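PDB 4RHZ: Cry23AA1 from Bacillus thuringiensis, which probably forms pores in the membranes of insect cells as an aerolysin-type toxin acting together with its binary partner Cry37Aa1, and binds zinc. Local coordinates for residues 16-21 and 183-188; 26-31 and 170-175; 37-42 and 164-169; 84-89 and 216-221; 94-99 and 115-120. All coordinates share one frame; numbering follows the deposited sequence.

Contact 1 of 5, residues 16-21 and 183-188; sequences EVYGAT and LIAAVY
Apolar packing carries this contact between the end of helix 6-18 and strand 182-190. The Tyr18 ring is the main piece. Its CG lies anti to the carbonyl carbon (chi1 -66°), which carries the ring toward the strand. Ala185 CB sits over one ring face, off centre toward the rim, with 4.1 Å between Ala185 CB and Tyr18 CG. On the opposite face Val17 CG1 lies over the ring centre. Val187 meets the far end of the ring tip to tip. Val187 CG1 is 3.9 Å from Tyr18 OH, and Val187 CG2 is 4.1 Å from Tyr18 CE2.

A second apolar group forms where the helix ends. Gly19 leaves the helix with positive phi (73°), and the chain then turns to Ala20. Ile184 reaches this bend with CD1 alone. Ile184 CD1 is 3.9 Å from Ala20 CA and 4.2 Å from Ala20 CB. It also touches the Tyr18 carbonyl, with Ile184 CD1 3.5 Å from Tyr18 O.

The backbone of 183-188 pairs instead with strand 146-179, where Ile184 and Ala185 both face Gly177 in a classic beta bulge. Met14, one helical turn before Tyr18, also packs on Ala185 and Val187.

The segments share no hydrogen bond or salt bridge. The helix end is therefore held against the strand by apolar contacts of Ile, Ala and Val side chains round one tyrosine ring.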
# COMPACT_ATOMS: atom_id res chain seq x y z
N GLU A 16 41.76 -19.41 12.02
CA GLU A 16 41.36 -20.78 12.19
C GLU A 16 42.27 -21.72 11.43
O GLU A 16 42.60 -22.80 11.93
CB GLU A 16 39.90 -21.02 11.78
CG GLU A 16 38.92 -20.45 12.85
CD GLU A 16 37.45 -20.69 12.51
OE1 GLU A 16 37.14 -21.12 11.36
OE2 GLU A 16 36.61 -20.48 13.42
N VAL A 17 42.66 -21.31 10.23
CA VAL A 17 43.34 -22.20 9.36
C VAL A 17 44.83 -22.28 9.70
O VAL A 17 45.40 -23.39 9.66
CB VAL A 17 43.14 -21.81 7.91
CG1 VAL A 17 44.18 -22.52 6.99
CG2 VAL A 17 41.68 -22.13 7.48
N TYR A 18 45.44 -21.15 10.05
CA TYR A 18 46.88 -21.04 10.24
C TYR A 18 47.27 -20.91 11.69
O TYR A 18 48.46 -20.94 12.01
CB TYR A 18 47.49 -19.84 9.43
CG TYR A 18 47.35 -20.10 7.95
CD1 TYR A 18 48.06 -21.11 7.34
CD2 TYR A 18 46.41 -19.42 7.18
CE1 TYR A 18 47.90 -21.41 6.01
CE2 TYR A 18 46.24 -19.73 5.85
CZ TYR A 18 47.02 -20.72 5.26
OH TYR A 18 46.86 -21.07 3.94
N GLY A 19 46.31 -20.70 12.59
CA GLY A 19 46.67 -20.44 14.00
C GLY A 19 47.24 -19.05 14.19
O GLY A 19 47.77 -18.74 15.25
N ALA A 20 47.11 -18.16 13.19
CA ALA A 20 47.56 -16.76 13.38
C ALA A 20 46.81 -16.14 14.54
O ALA A 20 45.69 -16.51 14.77
CB ALA A 20 47.32 -15.93 12.09
N THR A 21 47.42 -15.22 15.28
CA THR A 21 46.74 -14.54 16.38
C THR A 21 46.53 -13.09 16.05
O THR A 21 45.83 -12.40 16.76
CB THR A 21 47.57 -14.57 17.71
OG1 THR A 21 48.93 -14.18 17.47
CG2 THR A 21 47.49 -15.96 18.36
N LEU A 183 55.74 -13.35 11.39
CA LEU A 183 54.84 -13.56 10.26
C LEU A 183 54.95 -15.00 9.91
O LEU A 183 56.04 -15.41 9.60
CB LEU A 183 55.29 -12.70 9.07
CG LEU A 183 54.47 -12.86 7.78
CD1 LEU A 183 54.08 -11.54 7.11
CD2 LEU A 183 55.14 -13.73 6.78
N ILE A 184 53.84 -15.75 9.88
CA ILE A 184 53.87 -17.20 9.61
C ILE A 184 53.11 -17.50 8.33
O ILE A 184 53.04 -18.64 7.90
CB ILE A 184 53.17 -18.01 10.76
CG1 ILE A 184 51.73 -17.47 10.98
CG2 ILE A 184 54.00 -17.88 12.07
CD1 ILE A 184 50.76 -18.34 11.79
N ALA A 185 52.44 -16.51 7.75
CA ALA A 185 51.61 -16.79 6.53
C ALA A 185 51.49 -15.56 5.67
O ALA A 185 51.30 -14.46 6.18
CB ALA A 185 50.21 -17.33 6.90
N ALA A 186 51.64 -15.74 4.38
CA ALA A 186 51.46 -14.68 3.44
C ALA A 186 50.83 -15.28 2.23
O ALA A 186 51.54 -15.65 1.30
CB ALA A 186 52.79 -14.05 3.09
N VAL A 187 49.48 -15.37 2.23
CA VAL A 187 48.72 -16.09 1.21
C VAL A 187 47.59 -15.24 0.54
O VAL A 187 47.16 -14.20 1.05
CB VAL A 187 48.10 -17.34 1.84
CG1 VAL A 187 49.20 -18.34 2.44
CG2 VAL A 187 47.17 -16.92 2.96
N TYR A 188 47.11 -15.68 -0.61
CA TYR A 188 46.03 -15.02 -1.26
C TYR A 188 44.80 -15.87 -1.08
O TYR A 188 44.87 -17.09 -1.29
CB TYR A 188 46.27 -14.94 -2.75
CG TYR A 188 47.28 -13.93 -3.14
CD1 TYR A 188 46.90 -12.66 -3.49
CD2 TYR A 188 48.65 -14.27 -3.23
CE1 TYR A 188 47.82 -11.71 -3.89
CE2 TYR A 188 49.59 -13.32 -3.66
CZ TYR A 188 49.18 -12.04 -3.97
OH TYR A 188 50.11 -11.08 -4.40

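Contact 2 of 5, residues 26-31 and 170-175; sequences TYDPSF and SGTLFC
Gly171 lies directly against the backbone of Ser30 and Phe31, with Gly171 CA 4.1 Å from Phe31 CA. It has positive phi (105°), and with no CB it can lie flat against Ser30 O and Phe31 CA. The close approach follows a type I turn from Asp28 to Phe31. Asp28 CG is anti to the backbone N. Asp28 OD2 is gripped twice by Ser30. The backbone N of Ser30 comes from above the carboxylate plane in an Asx turn. Ser30 OG, 2.5 Å from Asp28 OD2, donates to the anti lone pair. This double grip fixes the carboxylate's rotation.

Before the turn the two chains pair as antiparallel strands. Phe174 N donates to Thr26 O at 2.8 Å, nearly along the C=O axis. The return bond from Thr26 N to Phe174 O is weak, and a water donates to that same Phe174 O. Asp28 N donates to Thr172 O at 2.9 Å, in the carbonyl plane.

Tyr27 and Leu173 lie side by side on one sheet face. Leu173 CD2 stands over the Tyr27 ring centre, 3.9 Å from the centroid, in a CH-pi contact. The Tyr27 edge then meets the Phe31 ring, with Tyr27 CD2 over its centre. Ser170 O covers the opposite face of Phe31, off toward the rim, 3.7 Å from Phe31 CD1. Helix 6-18 adds Gln7 against both Tyr27 and Leu173. Strands 22-27 and 146-179 thus pair in the large mixed sheet, and the Asx and type I turns lead on to strand 32-40, which pairs with 146-179 too.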
# COMPACT_ATOMS: atom_id res chain seq x y z
N THR A 26 44.70 -7.13 2.72
CA THR A 26 44.72 -6.04 1.80
C THR A 26 44.04 -6.57 0.57
O THR A 26 44.32 -7.66 0.13
CB THR A 26 46.17 -5.67 1.44
OG1 THR A 26 46.81 -5.23 2.65
CG2 THR A 26 46.20 -4.51 0.51
N TYR A 27 43.12 -5.80 0.03
CA TYR A 27 42.44 -6.16 -1.21
C TYR A 27 43.43 -6.12 -2.31
O TYR A 27 44.18 -5.18 -2.41
CB TYR A 27 41.21 -5.21 -1.48
CG TYR A 27 40.03 -5.57 -0.60
CD1 TYR A 27 39.78 -4.90 0.55
CD2 TYR A 27 39.17 -6.59 -0.95
CE1 TYR A 27 38.69 -5.27 1.40
CE2 TYR A 27 38.09 -6.91 -0.14
CZ TYR A 27 37.86 -6.25 1.02
OH TYR A 27 36.74 -6.62 1.82
N ASP A 28 43.48 -7.17 -3.11
CA ASP A 28 44.35 -7.20 -4.26
C ASP A 28 43.78 -6.24 -5.32
O ASP A 28 42.56 -6.15 -5.47
CB ASP A 28 44.47 -8.62 -4.81
CG ASP A 28 45.42 -8.71 -5.99
OD1 ASP A 28 46.64 -8.58 -5.82
OD2 ASP A 28 44.95 -8.94 -7.11
N PRO A 29 44.65 -5.54 -6.07
CA PRO A 29 44.10 -4.72 -7.16
C PRO A 29 43.21 -5.53 -8.14
O PRO A 29 42.45 -4.95 -8.88
CB PRO A 29 45.37 -4.21 -7.91
CG PRO A 29 46.55 -4.34 -6.85
CD PRO A 29 46.14 -5.62 -6.12
N SER A 30 43.28 -6.86 -8.14
CA SER A 30 42.33 -7.66 -8.97
C SER A 30 40.91 -7.72 -8.38
O SER A 30 40.00 -8.36 -8.95
CB SER A 30 42.77 -9.14 -9.08
OG SER A 30 42.69 -9.79 -7.79
N PHE A 31 40.75 -7.17 -7.19
CA PHE A 31 39.48 -7.34 -6.52
C PHE A 31 38.37 -6.53 -7.16
O PHE A 31 38.49 -5.33 -7.33
CB PHE A 31 39.54 -7.02 -5.06
CG PHE A 31 38.38 -7.53 -4.35
CD1 PHE A 31 38.37 -8.82 -3.90
CD2 PHE A 31 37.23 -6.73 -4.20
CE1 PHE A 31 37.26 -9.32 -3.22
CE2 PHE A 31 36.12 -7.22 -3.56
CZ PHE A 31 36.14 -8.54 -3.05
N SER A 170 34.85 -10.93 -7.57
CA SER A 170 35.96 -11.78 -8.01
C SER A 170 37.24 -11.12 -7.52
O SER A 170 37.25 -9.90 -7.21
CB SER A 170 36.01 -11.89 -9.53
OG SER A 170 36.23 -10.59 -10.02
N GLY A 171 38.31 -11.94 -7.45
CA GLY A 171 39.57 -11.44 -6.95
C GLY A 171 39.94 -11.89 -5.56
O GLY A 171 39.23 -12.69 -4.98
N THR A 172 41.05 -11.37 -5.02
CA THR A 172 41.61 -11.97 -3.82
C THR A 172 41.99 -10.90 -2.84
O THR A 172 42.06 -9.72 -3.18
CB THR A 172 42.90 -12.73 -4.15
OG1 THR A 172 43.85 -11.82 -4.75
CG2 THR A 172 42.66 -13.91 -5.08
N LEU A 173 42.22 -11.33 -1.60
CA LEU A 173 42.91 -10.51 -0.62
C LEU A 173 44.29 -11.13 -0.39
O LEU A 173 44.44 -12.37 -0.38
CB LEU A 173 42.14 -10.46 0.72
CG LEU A 173 40.87 -9.61 0.62
CD1 LEU A 173 39.72 -10.52 0.06
CD2 LEU A 173 40.53 -8.98 1.98
N PHE A 174 45.25 -10.25 -0.17
CA PHE A 174 46.52 -10.64 0.27
C PHE A 174 46.53 -10.68 1.76
O PHE A 174 46.36 -9.65 2.38
CB PHE A 174 47.62 -9.70 -0.26
CG PHE A 174 49.03 -10.22 0.06
CD1 PHE A 174 49.43 -11.47 -0.40
CD2 PHE A 174 49.85 -9.54 0.88
CE1 PHE A 174 50.67 -12.00 -0.10
CE2 PHE A 174 51.09 -10.06 1.21
CZ PHE A 174 51.51 -11.29 0.70
N CYS A 175 46.76 -11.85 2.36
CA CYS A 175 46.66 -11.97 3.84
C CYS A 175 47.97 -12.40 4.56
O CYS A 175 48.62 -13.41 4.21
CB CYS A 175 45.48 -12.89 4.26
SG CYS A 175 44.04 -12.85 3.08
O HOH W 1 48.06 -8.01 4.08

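Contact 3 of 5, residues 37-42 and 164-169; sequences SVTPQF and NVECDM
Asn164 CG lies anti to the carbonyl carbon, and Gln41 is extended beyond CG, so the two side chains cross at about a right angle, with their amide planes 38° apart. Gln41 NE2 donates to Asn164 OD1 at 3.0 Å. The oxygen lies close to the plane of the Gln41 amide, but the donor stands 37° above the Asn164 carbonyl plane. The other end of the Asn164 amide turns back to Thr39. Its ND2 makes a weak bond to Thr39 OG1, which sits between its own backbone N and carbonyl carbon.

On the same sheet face water 2 lies 2.6 Å from Thr39 OG1, direction undecided. It can donate to Glu166 OE2 and Ser37 O, though it has more acceptors in reach than protons. Glu166 OE1 is bonded to His212.

The backbones pair in two hydrogen-bonded couples. Asn164 N gives the straightest bond, 166° at the hydrogen, to Thr39 O at 2.7 Å. Ser37 N and Glu166 O form one half of the other couple at 3.0 Å. Between the couples, Val38 and Val165 lie on the opposite face, packed with Tyr120. This is regular antiparallel pairing within the long-stranded sheet of an aerolysin-family fold.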
# COMPACT_ATOMS: atom_id res chain seq x y z
N SER A 37 22.67 -5.29 -8.08
CA SER A 37 21.31 -5.43 -8.49
C SER A 37 20.41 -5.49 -7.28
O SER A 37 20.52 -6.42 -6.48
CB SER A 37 21.17 -6.72 -9.29
OG SER A 37 19.81 -6.95 -9.62
N VAL A 38 19.55 -4.48 -7.13
CA VAL A 38 18.49 -4.57 -6.14
C VAL A 38 17.16 -4.85 -6.88
O VAL A 38 16.75 -4.09 -7.77
CB VAL A 38 18.40 -3.27 -5.33
CG1 VAL A 38 17.12 -3.26 -4.46
CG2 VAL A 38 19.70 -3.04 -4.48
N THR A 39 16.53 -5.97 -6.57
CA THR A 39 15.30 -6.34 -7.20
C THR A 39 14.19 -6.67 -6.19
O THR A 39 14.41 -7.36 -5.20
CB THR A 39 15.47 -7.49 -8.24
OG1 THR A 39 15.96 -8.63 -7.57
CG2 THR A 39 16.43 -7.11 -9.42
N PRO A 40 12.98 -6.14 -6.45
CA PRO A 40 11.77 -6.33 -5.64
C PRO A 40 11.37 -7.77 -5.73
O PRO A 40 11.46 -8.31 -6.79
CB PRO A 40 10.73 -5.45 -6.36
CG PRO A 40 11.20 -5.43 -7.81
CD PRO A 40 12.71 -5.34 -7.66
N GLN A 41 10.95 -8.39 -4.65
CA GLN A 41 10.55 -9.78 -4.70
C GLN A 41 9.23 -10.00 -5.47
O GLN A 41 9.02 -11.10 -6.00
CB GLN A 41 10.49 -10.38 -3.29
CG GLN A 41 11.91 -10.65 -2.80
CD GLN A 41 12.03 -11.37 -1.47
OE1 GLN A 41 11.02 -11.74 -0.83
NE2 GLN A 41 13.28 -11.56 -1.03
N PHE A 42 8.36 -8.98 -5.50
CA PHE A 42 7.15 -8.95 -6.30
C PHE A 42 6.94 -7.51 -6.68
O PHE A 42 7.57 -6.60 -6.15
CB PHE A 42 5.92 -9.52 -5.55
CG PHE A 42 5.66 -8.90 -4.18
CD1 PHE A 42 5.02 -7.66 -4.08
CD2 PHE A 42 6.05 -9.54 -3.02
CE1 PHE A 42 4.77 -7.07 -2.83
CE2 PHE A 42 5.82 -8.97 -1.76
CZ PHE A 42 5.18 -7.70 -1.67
N ASN A 164 15.71 -8.03 -2.92
CA ASN A 164 16.95 -8.74 -2.98
C ASN A 164 18.07 -7.74 -3.22
O ASN A 164 17.97 -6.92 -4.14
CB ASN A 164 16.92 -9.68 -4.16
CG ASN A 164 15.84 -10.72 -4.01
OD1 ASN A 164 15.63 -11.30 -2.93
ND2 ASN A 164 15.09 -10.92 -5.10
N VAL A 165 19.11 -7.82 -2.41
CA VAL A 165 20.28 -6.93 -2.48
C VAL A 165 21.52 -7.83 -2.83
O VAL A 165 22.02 -8.56 -1.99
CB VAL A 165 20.48 -6.21 -1.12
CG1 VAL A 165 21.70 -5.31 -1.12
CG2 VAL A 165 19.22 -5.40 -0.72
N GLU A 166 21.96 -7.78 -4.07
CA GLU A 166 22.82 -8.78 -4.65
C GLU A 166 23.98 -8.16 -5.38
O GLU A 166 23.85 -7.07 -5.97
CB GLU A 166 22.05 -9.63 -5.65
CG GLU A 166 21.11 -10.57 -4.94
CD GLU A 166 20.41 -11.48 -5.93
OE1 GLU A 166 20.77 -12.65 -6.01
OE2 GLU A 166 19.54 -11.01 -6.69
N CYS A 167 25.11 -8.87 -5.37
CA CYS A 167 26.23 -8.57 -6.31
C CYS A 167 27.18 -9.77 -6.47
O CYS A 167 27.06 -10.76 -5.75
CB CYS A 167 27.02 -7.34 -5.90
SG CYS A 167 27.73 -7.55 -4.26
N ASP A 168 28.08 -9.66 -7.44
CA ASP A 168 29.18 -10.62 -7.67
C ASP A 168 30.50 -10.00 -7.26
O ASP A 168 30.68 -8.79 -7.29
CB ASP A 168 29.29 -10.97 -9.16
CG ASP A 168 28.12 -11.81 -9.66
OD1 ASP A 168 27.55 -12.57 -8.85
OD2 ASP A 168 27.81 -11.73 -10.88
N MET A 169 31.43 -10.87 -6.94
CA MET A 169 32.74 -10.44 -6.49
C MET A 169 33.73 -11.44 -7.08
O MET A 169 33.47 -12.66 -7.12
CB MET A 169 32.79 -10.48 -4.98
CG MET A 169 32.18 -9.27 -4.35
SD MET A 169 32.29 -9.30 -2.53
CE MET A 169 30.87 -8.27 -2.09
O HOH W 2 18.56 -8.64 -7.13

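Contact 4 of 5, residues 84-89 and 216-221; sequences AVTEGV and SGFIEG
Ser216 O takes two backbone donors. Thr86 N lies 2.7 Å from Ser216 O, in the carbonyl plane and on a lone pair. Glu87 N, 2.9 Å from Ser216 O, comes from 33° above that plane. Ser216 N returns a bond to Glu87 O at 3.0 Å. Ser216 OG is 3.1 Å from Thr86 OG1 in a hydrogen bond that either hydroxyl could donate. Glu87 OE1 is 3.2 Å from Ser216 OG, another possible acceptor for its proton. Ser216 OG and Thr86 OG1 both sit between their own backbone N and carbonyl carbon, which brings the hydroxyls together.

Phe218 fills the next layer. Its CG sits between the backbone N and the carbonyl carbon (chi1 65°), which places the ring beside strand 67-90. Ala84 N lies over the centre of one ring face, while Ala84 CB is 3.8 Å from Phe218 CE2. Thr86 CG2 comes to the ring edge, near its plane, 4.0 Å from Phe218 CD2.

The pattern is a classic beta bulge where antiparallel strands 67-90 and 211-235 of the large sheet meet: Thr86 and Glu87 both face Ser216, and the register shifts by one residue. Before it, Phe218 N donates to Ala84 O in the carbonyl plane. Gly217 CA comes within 4.1 Å of Val85 CA.

The chain turns a corner at Thr86 and Glu87. Beyond it, Gly88 bonds through its backbone to Gly2 and Ile4. Glu87 OE2 has a weak bond from Asn202. On strand 211-235, Gly217 is bonded through its backbone to Val163 of strand 146-179.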
# COMPACT_ATOMS: atom_id res chain seq x y z
N ALA A 84 15.90 0.37 3.58
CA ALA A 84 17.12 -0.09 4.30
C ALA A 84 17.61 -1.42 3.67
O ALA A 84 16.86 -2.09 2.95
CB ALA A 84 16.86 -0.28 5.76
N VAL A 85 18.89 -1.73 3.88
CA VAL A 85 19.45 -3.03 3.61
C VAL A 85 19.35 -3.70 4.98
O VAL A 85 19.63 -3.09 5.99
CB VAL A 85 20.94 -2.88 3.22
CG1 VAL A 85 21.74 -4.26 3.27
CG2 VAL A 85 21.09 -2.16 1.86
N THR A 86 18.88 -4.93 5.03
CA THR A 86 18.83 -5.66 6.32
C THR A 86 19.89 -6.78 6.32
O THR A 86 20.32 -7.26 7.39
CB THR A 86 17.43 -6.30 6.52
OG1 THR A 86 17.06 -6.95 5.30
CG2 THR A 86 16.38 -5.20 6.76
N GLU A 87 20.34 -7.17 5.15
CA GLU A 87 21.45 -8.15 5.09
C GLU A 87 22.38 -7.71 4.05
O GLU A 87 22.02 -7.75 2.87
CB GLU A 87 20.93 -9.54 4.75
CG GLU A 87 20.27 -10.26 5.97
CD GLU A 87 19.86 -11.67 5.59
OE1 GLU A 87 19.03 -11.83 4.65
OE2 GLU A 87 20.45 -12.62 6.14
N GLY A 88 23.57 -7.27 4.46
CA GLY A 88 24.47 -6.63 3.52
C GLY A 88 25.91 -7.14 3.61
O GLY A 88 26.18 -8.15 4.26
N VAL A 89 26.81 -6.39 2.98
CA VAL A 89 28.20 -6.78 2.76
C VAL A 89 29.09 -5.54 2.73
O VAL A 89 28.71 -4.49 2.17
CB VAL A 89 28.33 -7.69 1.50
CG1 VAL A 89 28.05 -6.93 0.16
CG2 VAL A 89 29.67 -8.51 1.48
N SER A 216 19.60 -8.81 1.51
CA SER A 216 18.23 -8.35 1.42
C SER A 216 17.96 -6.97 2.04
O SER A 216 18.80 -6.39 2.79
CB SER A 216 17.31 -9.43 2.01
OG SER A 216 17.46 -9.37 3.40
N GLY A 217 16.77 -6.47 1.74
CA GLY A 217 16.27 -5.23 2.37
C GLY A 217 14.81 -4.98 2.07
O GLY A 217 14.05 -5.92 1.77
N PHE A 218 14.40 -3.72 2.12
CA PHE A 218 12.99 -3.43 1.79
C PHE A 218 12.79 -2.03 1.18
O PHE A 218 13.67 -1.19 1.27
CB PHE A 218 12.12 -3.66 3.01
CG PHE A 218 12.42 -2.73 4.14
CD1 PHE A 218 11.75 -1.50 4.23
CD2 PHE A 218 13.36 -3.07 5.13
CE1 PHE A 218 12.03 -0.61 5.28
CE2 PHE A 218 13.65 -2.21 6.20
CZ PHE A 218 13.00 -0.96 6.27
N ILE A 219 11.61 -1.80 0.57
CA ILE A 219 11.16 -0.43 0.22
C ILE A 219 9.70 -0.39 0.71
O ILE A 219 8.92 -1.29 0.40
CB ILE A 219 11.34 -0.22 -1.30
CG1 ILE A 219 10.86 1.14 -1.78
CG2 ILE A 219 10.62 -1.31 -2.14
CD1 ILE A 219 11.54 2.23 -1.15
N GLU A 220 9.35 0.56 1.57
CA GLU A 220 8.04 0.65 2.06
C GLU A 220 7.55 2.11 2.03
O GLU A 220 8.38 3.06 1.98
CB GLU A 220 7.89 0.04 3.45
CG GLU A 220 8.38 0.94 4.50
CD GLU A 220 8.08 0.43 5.93
OE1 GLU A 220 7.04 -0.25 6.15
OE2 GLU A 220 8.88 0.74 6.84
N GLY A 221 6.23 2.31 2.07
CA GLY A 221 5.61 3.67 1.81
C GLY A 221 4.07 3.68 1.95
O GLY A 221 3.43 2.62 1.98

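Contact 5 of 5, residues 94-99 and 115-120; sequences SISTKQ and SAEYNY
Five backbone hydrogen bonds hold the beta hairpin of strands 96-105 and 111-119. Thr97 and Tyr118 exchange both bonds: Thr97 N donates to Tyr118 O, and Tyr118 N to Thr97 O, each in the carbonyl plane. Gln99 and Ala116 do the same. Gln99 N approaches Ala116 O nearly along the C=O axis, 2.8 Å away. Tyr120 N donates to Ile95 O at 2.8 Å, so pairing extends past the regular strand.

Waters serve polar groups on the side of Ser96 and Asn119. Water 3 accepts from Ile95 N at 2.9 Å and donates to Asn119 OD1, which also accepts from Ser121 N. Water 4 donates to Glu117 OE1 and is 2.8 Å from Ser96 OG, direction undecided. Lys98 also reaches over this face, with Lys98 NZ 5.4 Å from Glu117 OE2, so a favourable but distant charge attraction is likely.

The other face carries the rings. Tyr120 CG is anti to the carbonyl carbon (chi1 -66°), which lays its ring across Ile95. Ile95 CG2 stands over that ring, 3.8 Å from its centroid, in a CH-pi contact. Tyr120 OH is 3.3 Å from Thr97 OG1 in a hydrogen bond with undecided direction. It also bonds Glu166 O, with Ser37 N as a weak partner. Tyr118 OH is bonded to Phe218 O.

An amphipathic hairpin packed on the main sheet is consistent with the tucked hairpin of aerolysin-type toxins. The tyrosine face is buried with its hydroxyls bonded, while the Ser96, Lys98, Glu117 and Asn119 face is polar and partly hydrated.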
# COMPACT_ATOMS: atom_id res chain seq x y z
N SER A 94 33.14 1.23 -1.68
CA SER A 94 31.68 1.51 -1.64
C SER A 94 30.83 0.60 -2.51
O SER A 94 31.06 0.52 -3.71
CB SER A 94 31.46 2.91 -2.23
OG SER A 94 31.05 3.74 -1.19
N ILE A 95 29.84 -0.06 -1.94
CA ILE A 95 28.90 -0.75 -2.84
C ILE A 95 27.50 -0.16 -2.62
O ILE A 95 26.96 -0.27 -1.51
CB ILE A 95 28.87 -2.26 -2.63
CG1 ILE A 95 30.30 -2.82 -2.49
CG2 ILE A 95 28.05 -2.96 -3.76
CD1 ILE A 95 30.28 -4.17 -1.74
N SER A 96 26.93 0.49 -3.65
CA SER A 96 25.57 1.03 -3.54
C SER A 96 24.81 1.05 -4.88
O SER A 96 25.45 0.95 -5.94
CB SER A 96 25.59 2.42 -2.86
OG SER A 96 26.25 3.32 -3.67
N THR A 97 23.46 1.15 -4.82
CA THR A 97 22.60 1.23 -6.02
C THR A 97 21.42 2.18 -5.78
O THR A 97 20.76 2.09 -4.74
CB THR A 97 21.94 -0.13 -6.31
OG1 THR A 97 22.93 -1.12 -6.52
CG2 THR A 97 21.06 -0.08 -7.57
N LYS A 98 21.17 3.10 -6.73
CA LYS A 98 19.93 3.88 -6.77
C LYS A 98 19.01 2.98 -7.57
O LYS A 98 19.25 2.68 -8.73
CB LYS A 98 20.12 5.20 -7.52
CG LYS A 98 19.60 6.52 -6.84
CD LYS A 98 18.05 6.73 -6.94
CE LYS A 98 17.56 8.06 -6.30
NZ LYS A 98 17.03 7.86 -4.88
N GLN A 99 17.99 2.45 -6.92
CA GLN A 99 17.01 1.72 -7.70
C GLN A 99 15.61 2.38 -7.75
O GLN A 99 15.09 2.88 -6.75
CB GLN A 99 16.93 0.27 -7.33
CG GLN A 99 17.43 -0.57 -8.47
CD GLN A 99 16.32 -1.03 -9.35
OE1 GLN A 99 15.27 -1.41 -8.85
NE2 GLN A 99 16.52 -1.00 -10.64
N SER A 115 11.85 5.35 -5.77
CA SER A 115 13.27 5.11 -5.93
C SER A 115 13.89 5.11 -4.55
O SER A 115 13.46 5.85 -3.64
CB SER A 115 13.91 6.26 -6.73
OG SER A 115 13.74 6.09 -8.14
N ALA A 116 14.93 4.31 -4.38
CA ALA A 116 15.70 4.42 -3.15
C ALA A 116 17.18 4.08 -3.40
O ALA A 116 17.51 3.38 -4.37
CB ALA A 116 15.08 3.58 -2.03
N GLU A 117 18.02 4.65 -2.55
CA GLU A 117 19.42 4.34 -2.51
C GLU A 117 19.77 3.22 -1.50
O GLU A 117 19.60 3.36 -0.30
CB GLU A 117 20.30 5.58 -2.25
CG GLU A 117 21.68 5.24 -2.92
CD GLU A 117 22.54 6.40 -3.19
OE1 GLU A 117 23.71 6.15 -3.55
OE2 GLU A 117 22.07 7.55 -3.04
N TYR A 118 20.23 2.11 -2.04
CA TYR A 118 20.77 1.04 -1.22
C TYR A 118 22.31 1.04 -1.09
O TYR A 118 23.02 0.78 -2.06
CB TYR A 118 20.27 -0.28 -1.71
CG TYR A 118 18.78 -0.36 -1.53
CD1 TYR A 118 18.23 -0.78 -0.34
CD2 TYR A 118 17.91 0.05 -2.56
CE1 TYR A 118 16.86 -0.86 -0.18
CE2 TYR A 118 16.53 0.00 -2.39
CZ TYR A 118 16.01 -0.45 -1.23
OH TYR A 118 14.63 -0.48 -1.11
N ASN A 119 22.77 1.37 0.12
CA ASN A 119 24.16 1.22 0.48
C ASN A 119 24.39 -0.17 1.15
O ASN A 119 23.91 -0.42 2.26
CB ASN A 119 24.60 2.35 1.40
CG ASN A 119 26.10 2.16 1.93
OD1 ASN A 119 26.75 1.07 1.78
ND2 ASN A 119 26.60 3.19 2.59
N TYR A 120 25.10 -1.05 0.46
CA TYR A 120 25.21 -2.47 0.89
C TYR A 120 25.90 -2.71 2.22
O TYR A 120 25.67 -3.73 2.86
CB TYR A 120 25.87 -3.34 -0.17
CG TYR A 120 25.12 -3.52 -1.47
CD1 TYR A 120 24.35 -2.50 -2.03
CD2 TYR A 120 25.28 -4.69 -2.21
CE1 TYR A 120 23.70 -2.68 -3.30
CE2 TYR A 120 24.64 -4.88 -3.43
CZ TYR A 120 23.86 -3.86 -3.96
OH TYR A 120 23.29 -4.08 -5.17
O HOH W 3 29.01 0.62 0.80
O HOH W 4 24.41 4.62 -5.29

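In the fold
Contacts 1 and 2 lie toward one end of the elongated chain, about 16 Å apart between centres. Contacts 3, 4 and 5 cluster nearer the middle, each pair of centres about 10 Å apart. Strand 146-179 serves contacts 2 and 3 and neighbours strand 182-190 of contact 1 and strand 211-235 of contact 4. All four reach the large mixed sheet; contact 5 belongs to the four-strand sheet. First segments follow in order 1 to 5. Contacts 5, 3 and 2 nest successively inside contact 1; the segments of contact 4 alternate with those of contacts 1 to 3, with 5 also inside 4. So strand 146-179 ties the end near helix 6-18 to the middle, where both sheets pack together.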